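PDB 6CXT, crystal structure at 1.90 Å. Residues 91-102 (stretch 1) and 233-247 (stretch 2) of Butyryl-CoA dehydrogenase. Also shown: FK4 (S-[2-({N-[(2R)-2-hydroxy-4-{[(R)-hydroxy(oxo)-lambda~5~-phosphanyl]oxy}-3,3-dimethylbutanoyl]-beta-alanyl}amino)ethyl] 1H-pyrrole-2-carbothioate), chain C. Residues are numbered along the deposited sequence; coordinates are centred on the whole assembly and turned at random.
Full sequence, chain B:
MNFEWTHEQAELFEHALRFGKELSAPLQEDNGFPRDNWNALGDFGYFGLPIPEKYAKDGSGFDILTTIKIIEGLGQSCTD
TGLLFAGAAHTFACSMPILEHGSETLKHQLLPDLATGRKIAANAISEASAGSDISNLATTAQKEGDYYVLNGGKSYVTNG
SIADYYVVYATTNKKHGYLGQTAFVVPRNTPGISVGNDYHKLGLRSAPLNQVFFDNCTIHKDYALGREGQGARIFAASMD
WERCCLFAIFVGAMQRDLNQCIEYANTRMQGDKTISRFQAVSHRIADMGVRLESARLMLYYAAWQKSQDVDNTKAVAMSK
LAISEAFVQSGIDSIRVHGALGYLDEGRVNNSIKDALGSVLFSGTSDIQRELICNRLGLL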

# COMPACT_ATOMS: atom_id res chain seq x y z
N THR B 91 -32.47 -11.55 4.05
CA THR B 91 -33.29 -10.37 3.79
C THR B 91 -33.02 -9.74 2.42
O THR B 91 -33.97 -9.46 1.69
N PHE B 92 -31.75 -9.52 2.07
CA PHE B 92 -31.46 -8.68 0.91
C PHE B 92 -31.35 -9.47 -0.35
O PHE B 92 -31.69 -8.95 -1.43
N ALA B 93 -30.83 -10.69 -0.27
CA ALA B 93 -30.74 -11.49 -1.48
C ALA B 93 -32.02 -12.32 -1.76
O ALA B 93 -32.16 -12.87 -2.86
N CYS B 94 -32.89 -12.44 -0.77
CA CYS B 94 -34.05 -13.35 -0.90
C CYS B 94 -35.37 -12.61 -0.71
O CYS B 94 -36.19 -12.59 -1.67
N SER B 95 -35.60 -12.04 0.47
CA SER B 95 -36.83 -11.27 0.71
C SER B 95 -37.02 -10.10 -0.26
O SER B 95 -38.13 -9.87 -0.73
N MET B 96 -35.95 -9.37 -0.59
CA MET B 96 -36.13 -8.24 -1.51
C MET B 96 -36.50 -8.63 -2.97
O MET B 96 -37.43 -8.03 -3.53
N PRO B 97 -35.83 -9.62 -3.59
CA PRO B 97 -36.31 -9.98 -4.91
C PRO B 97 -37.74 -10.56 -4.91
O PRO B 97 -38.46 -10.42 -5.91
N ILE B 98 -38.12 -11.20 -3.81
CA ILE B 98 -39.48 -11.70 -3.66
C ILE B 98 -40.42 -10.51 -3.64
O ILE B 98 -41.40 -10.50 -4.40
N LEU B 99 -40.14 -9.54 -2.76
CA LEU B 99 -40.88 -8.29 -2.70
C LEU B 99 -40.95 -7.59 -4.06
O LEU B 99 -42.04 -7.16 -4.47
N GLU B 100 -39.84 -7.52 -4.80
CA GLU B 100 -39.80 -6.76 -6.04
C GLU B 100 -40.33 -7.45 -7.29
O GLU B 100 -40.71 -6.77 -8.24
N HIS B 101 -40.35 -8.78 -7.29
CA HIS B 101 -40.61 -9.56 -8.51
C HIS B 101 -41.53 -10.75 -8.35
O HIS B 101 -41.78 -11.47 -9.32
N GLY B 102 -41.96 -10.99 -7.13
CA GLY B 102 -42.93 -12.06 -6.89
C GLY B 102 -44.36 -11.59 -7.25
O GLY B 102 -44.70 -10.40 -7.07
N ARG B 233 -31.04 -10.16 -14.60
CA ARG B 233 -31.35 -8.82 -14.13
C ARG B 233 -31.99 -8.78 -12.76
O ARG B 233 -31.76 -7.84 -11.98
N ILE B 234 -32.77 -9.79 -12.42
CA ILE B 234 -33.27 -9.91 -11.06
C ILE B 234 -32.07 -10.20 -10.10
O ILE B 234 -32.03 -9.66 -9.00
N PHE B 235 -31.16 -11.06 -10.54
CA PHE B 235 -29.98 -11.32 -9.71
C PHE B 235 -29.18 -10.01 -9.51
O PHE B 235 -28.86 -9.62 -8.38
N ALA B 236 -28.92 -9.28 -10.61
CA ALA B 236 -28.27 -7.96 -10.47
C ALA B 236 -29.02 -7.07 -9.49
O ALA B 236 -28.39 -6.37 -8.67
N ALA B 237 -30.35 -7.07 -9.51
CA ALA B 237 -31.07 -6.20 -8.61
C ALA B 237 -30.96 -6.65 -7.14
O ALA B 237 -30.94 -5.84 -6.20
N SER B 238 -30.85 -7.94 -6.96
CA SER B 238 -30.74 -8.48 -5.59
C SER B 238 -29.31 -8.18 -5.04
O SER B 238 -29.16 -7.84 -3.89
N MET B 239 -28.30 -8.30 -5.89
CA MET B 239 -26.91 -7.90 -5.53
C MET B 239 -26.82 -6.40 -5.28
O MET B 239 -26.07 -5.95 -4.43
N ASP B 240 -27.63 -5.60 -5.97
CA ASP B 240 -27.66 -4.18 -5.64
C ASP B 240 -28.13 -3.95 -4.22
O ASP B 240 -27.57 -3.12 -3.49
N TRP B 241 -29.13 -4.72 -3.78
CA TRP B 241 -29.57 -4.67 -2.41
C TRP B 241 -28.51 -5.22 -1.44
O TRP B 241 -28.26 -4.62 -0.39
N GLU B 242 -27.97 -6.37 -1.76
CA GLU B 242 -27.05 -7.06 -0.83
C GLU B 242 -25.71 -6.28 -0.70
O GLU B 242 -25.24 -6.03 0.41
N ARG B 243 -25.14 -5.89 -1.83
CA ARG B 243 -23.84 -5.20 -1.85
C ARG B 243 -23.96 -3.87 -1.10
O ARG B 243 -22.99 -3.42 -0.50
N CYS B 244 -25.14 -3.27 -1.15
CA CYS B 244 -25.40 -2.00 -0.47
C CYS B 244 -25.66 -2.19 1.03
O CYS B 244 -24.96 -1.56 1.88
N CYS B 245 -26.63 -3.02 1.38
CA CYS B 245 -27.14 -3.04 2.73
C CYS B 245 -26.44 -4.05 3.62
O CYS B 245 -26.29 -3.80 4.79
N LEU B 246 -26.07 -5.22 3.09
CA LEU B 246 -25.49 -6.27 3.93
C LEU B 246 -24.16 -5.73 4.53
O LEU B 246 -23.85 -5.98 5.70
N PHE B 247 -23.44 -4.93 3.76
CA PHE B 247 -22.06 -4.49 4.14
C PHE B 247 -22.08 -3.42 5.23
O PHE B 247 -21.04 -3.13 5.85

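Two helices that cross steeply can still pack closely if small side chains occupy the crossing and larger ones close around it, and this pair from butyryl-CoA dehydrogenase is a good example. The axes approach to 7.8 Å with 133° between their directions. Near the crossing lie A93 and S238, whose CA atoms are 5.1 Å apart. S238 has an off-well chi1 of 116°, and its OG shares a water with the backbone: the water donates to A93 O at 2.7 Å and lies 2.6 Å from S238 OG.

The helix kinks at P97, whose N has no hydrogen to donate to the preceding turn; its CA-to-CB bond points toward the partner, and P97 CG rests 3.7 Å from S238 CB.

The largest single shares of the contact come from F92 and W241. F92, chi1 m and chi2 −75°, points toward the second helix and presents one face to C245, whose CB sits 3.5 Å from the centroid of the F92 ring, while W241 CE3 approaches its edge, 3.9 Å from F92 CD1. W241 (chi1 −82°, chi2 105°) in turn offers a face to M96. The m, m, m rotamer of M96 curls the chain so that its CE lies 3.6 Å from the centroid of the W241 six-membered ring. The same indole orientation leaves NE1 at the edge for E100, an m, t side chain, giving weak hydrogen bonds from W241 NE1 to E100 OE2 (2.9 Å) and OE1 (3.2 Å). Farther along, the extended m, t rotamer of I234 places CG1 3.7 Å from the H101 ring centroid, over its face.

Other side chains of the second helix serve the ligand. R243, extended through chi2 and chi3, donates from NH2 to FK4 O26 (2.8 Å) and FK4 O27 (3.1 Å), whereas M239 bends back until its CE lies 4.2 Å from A93 CB and 3.9 Å from FK4 S18.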

# COMPACT_ATOMS: atom_id res chain seq x y z
CB THR B 91 -33.11 -9.30 4.86
OG1 THR B 91 -33.54 -9.85 6.11
CG2 THR B 91 -33.94 -8.01 4.57
CB PHE B 92 -30.26 -7.73 1.20
CG PHE B 92 -30.60 -6.78 2.31
CD1 PHE B 92 -31.46 -5.70 2.06
CD2 PHE B 92 -30.15 -6.99 3.58
CE1 PHE B 92 -31.85 -4.85 3.06
CE2 PHE B 92 -30.54 -6.13 4.61
CZ PHE B 92 -31.39 -5.05 4.35
CB ALA B 93 -29.49 -12.39 -1.51
CB CYS B 94 -33.94 -14.55 0.05
SG CYS B 94 -32.41 -15.49 -0.17
CB SER B 95 -36.97 -10.76 2.14
OG SER B 95 -36.83 -11.84 3.06
CB MET B 96 -34.93 -7.26 -1.42
CG MET B 96 -34.81 -6.60 -0.06
SD MET B 96 -36.30 -5.77 0.59
CE MET B 96 -36.43 -4.44 -0.61
CB PRO B 97 -35.36 -11.06 -5.40
CG PRO B 97 -34.36 -11.24 -4.34
CD PRO B 97 -34.50 -10.20 -3.31
CB ILE B 98 -39.65 -12.58 -2.40
CG1 ILE B 98 -39.00 -13.93 -2.68
CG2 ILE B 98 -41.14 -12.74 -2.00
CD1 ILE B 98 -38.76 -14.78 -1.44
CB LEU B 99 -40.33 -7.33 -1.63
CG LEU B 99 -41.04 -5.98 -1.45
CD1 LEU B 99 -42.49 -6.15 -0.93
CD2 LEU B 99 -40.27 -5.10 -0.48
CB GLU B 100 -38.39 -6.20 -6.30
CG GLU B 100 -37.96 -5.36 -5.10
CD GLU B 100 -36.68 -4.60 -5.34
OE1 GLU B 100 -35.77 -5.10 -6.06
OE2 GLU B 100 -36.62 -3.49 -4.79
CB HIS B 101 -39.32 -10.06 -9.12
CG HIS B 101 -38.39 -8.95 -9.49
ND1 HIS B 101 -38.56 -8.19 -10.63
CD2 HIS B 101 -37.32 -8.44 -8.83
CE1 HIS B 101 -37.62 -7.26 -10.67
NE2 HIS B 101 -36.85 -7.40 -9.59
CB ARG B 233 -32.13 -8.01 -15.18
CG ARG B 233 -31.29 -7.81 -16.45
CD ARG B 233 -31.99 -7.08 -17.60
NE ARG B 233 -32.24 -5.68 -17.27
CZ ARG B 233 -31.37 -4.68 -17.41
NH1 ARG B 233 -30.14 -4.85 -17.91
NH2 ARG B 233 -31.77 -3.46 -17.05
CB ILE B 234 -34.35 -11.02 -10.95
CG1 ILE B 234 -35.63 -10.51 -11.66
CG2 ILE B 234 -34.68 -11.34 -9.46
CD1 ILE B 234 -36.77 -11.50 -11.73
CB PHE B 235 -29.08 -12.37 -10.31
CG PHE B 235 -27.89 -12.62 -9.43
CD1 PHE B 235 -28.09 -13.19 -8.14
CD2 PHE B 235 -26.61 -12.17 -9.81
CE1 PHE B 235 -27.00 -13.36 -7.26
CE2 PHE B 235 -25.52 -12.36 -8.94
CZ PHE B 235 -25.72 -12.95 -7.69
CB ALA B 236 -28.07 -7.28 -11.83
CB ALA B 237 -32.55 -6.12 -8.99
CB SER B 238 -31.09 -9.96 -5.62
OG SER B 238 -30.08 -10.85 -5.28
CB MET B 239 -25.92 -8.32 -6.58
CG MET B 239 -25.61 -9.79 -6.60
SD MET B 239 -25.13 -10.42 -4.94
CE MET B 239 -26.66 -11.20 -4.36
CB ASP B 240 -28.43 -3.37 -6.66
CG ASP B 240 -28.10 -1.90 -6.60
OD1 ASP B 240 -26.92 -1.54 -6.89
OD2 ASP B 240 -28.99 -1.11 -6.24
CB TRP B 241 -30.88 -5.49 -2.21
CG TRP B 241 -32.10 -4.70 -2.62
CD1 TRP B 241 -32.87 -4.87 -3.77
CD2 TRP B 241 -32.69 -3.64 -1.89
NE1 TRP B 241 -33.89 -3.95 -3.79
CE2 TRP B 241 -33.82 -3.19 -2.64
CE3 TRP B 241 -32.39 -3.01 -0.67
CZ2 TRP B 241 -34.59 -2.11 -2.24
CZ3 TRP B 241 -33.17 -1.98 -0.25
CH2 TRP B 241 -34.29 -1.54 -1.04
CB GLU B 242 -26.77 -8.47 -1.32
CG GLU B 242 -25.98 -9.26 -0.31
CD GLU B 242 -25.76 -10.69 -0.76
OE1 GLU B 242 -26.63 -11.53 -0.48
OE2 GLU B 242 -24.73 -11.00 -1.39
CB ARG B 243 -23.39 -4.97 -3.29
CG ARG B 243 -22.88 -6.26 -3.98
CD ARG B 243 -22.68 -5.94 -5.46
NE ARG B 243 -22.45 -7.17 -6.19
CZ ARG B 243 -22.60 -7.31 -7.52
NH1 ARG B 243 -23.02 -6.29 -8.25
NH2 ARG B 243 -22.35 -8.48 -8.11
CB CYS B 244 -26.62 -1.28 -1.09
SG CYS B 244 -26.94 0.38 -0.42
CB CYS B 245 -28.66 -3.35 2.73
SG CYS B 245 -29.60 -2.11 1.76
CB LEU B 246 -25.29 -7.56 3.14
CG LEU B 246 -24.65 -8.77 3.87
CD1 LEU B 246 -25.12 -10.09 3.25
CD2 LEU B 246 -23.09 -8.72 3.83
CB PHE B 247 -21.27 -4.08 2.87
CG PHE B 247 -20.80 -5.30 2.09
CD1 PHE B 247 -21.75 -6.09 1.33
CD2 PHE B 247 -19.50 -5.76 2.18
CE1 PHE B 247 -21.38 -7.27 0.77
CE2 PHE B 247 -19.10 -6.95 1.55
CZ PHE B 247 -20.05 -7.71 0.86
O01 FK4 C . -24.61 -6.19 -13.53
P02 FK4 C . -24.55 -7.49 -14.40
O03 FK4 C . -23.47 -8.56 -14.01
C04 FK4 C . -22.22 -8.12 -13.54
C05 FK4 C . -21.09 -9.07 -13.77
C06 FK4 C . -19.82 -8.44 -13.15
C07 FK4 C . -20.94 -9.28 -15.30
C08 FK4 C . -21.38 -10.47 -13.16
O09 FK4 C . -20.51 -11.47 -13.62
C10 FK4 C . -21.43 -10.46 -11.61
N11 FK4 C . -20.44 -11.34 -11.00
C12 FK4 C . -20.39 -11.38 -9.58
C13 FK4 C . -21.28 -12.51 -9.01
C14 FK4 C . -21.73 -12.23 -7.64
N15 FK4 C . -22.00 -13.43 -6.96
C16 FK4 C . -22.55 -13.38 -5.60
C17 FK4 C . -23.39 -14.62 -5.28
S18 FK4 C . -24.45 -14.39 -3.88
C19 FK4 C . -23.29 -14.08 -2.56
C20 FK4 C . -24.12 -14.10 -1.34
C21 FK4 C . -23.70 -14.16 -0.02
C22 FK4 C . -24.88 -14.11 0.75
C23 FK4 C . -25.99 -14.02 -0.13
N24 FK4 C . -25.55 -14.01 -1.40
O25 FK4 C . -22.08 -14.40 -2.72
O26 FK4 C . -21.91 -11.11 -7.16
O27 FK4 C . -22.20 -9.74 -10.90
O28 FK4 C . -25.89 -8.15 -14.32
O HOH W 1 -30.98 -13.26 -5.21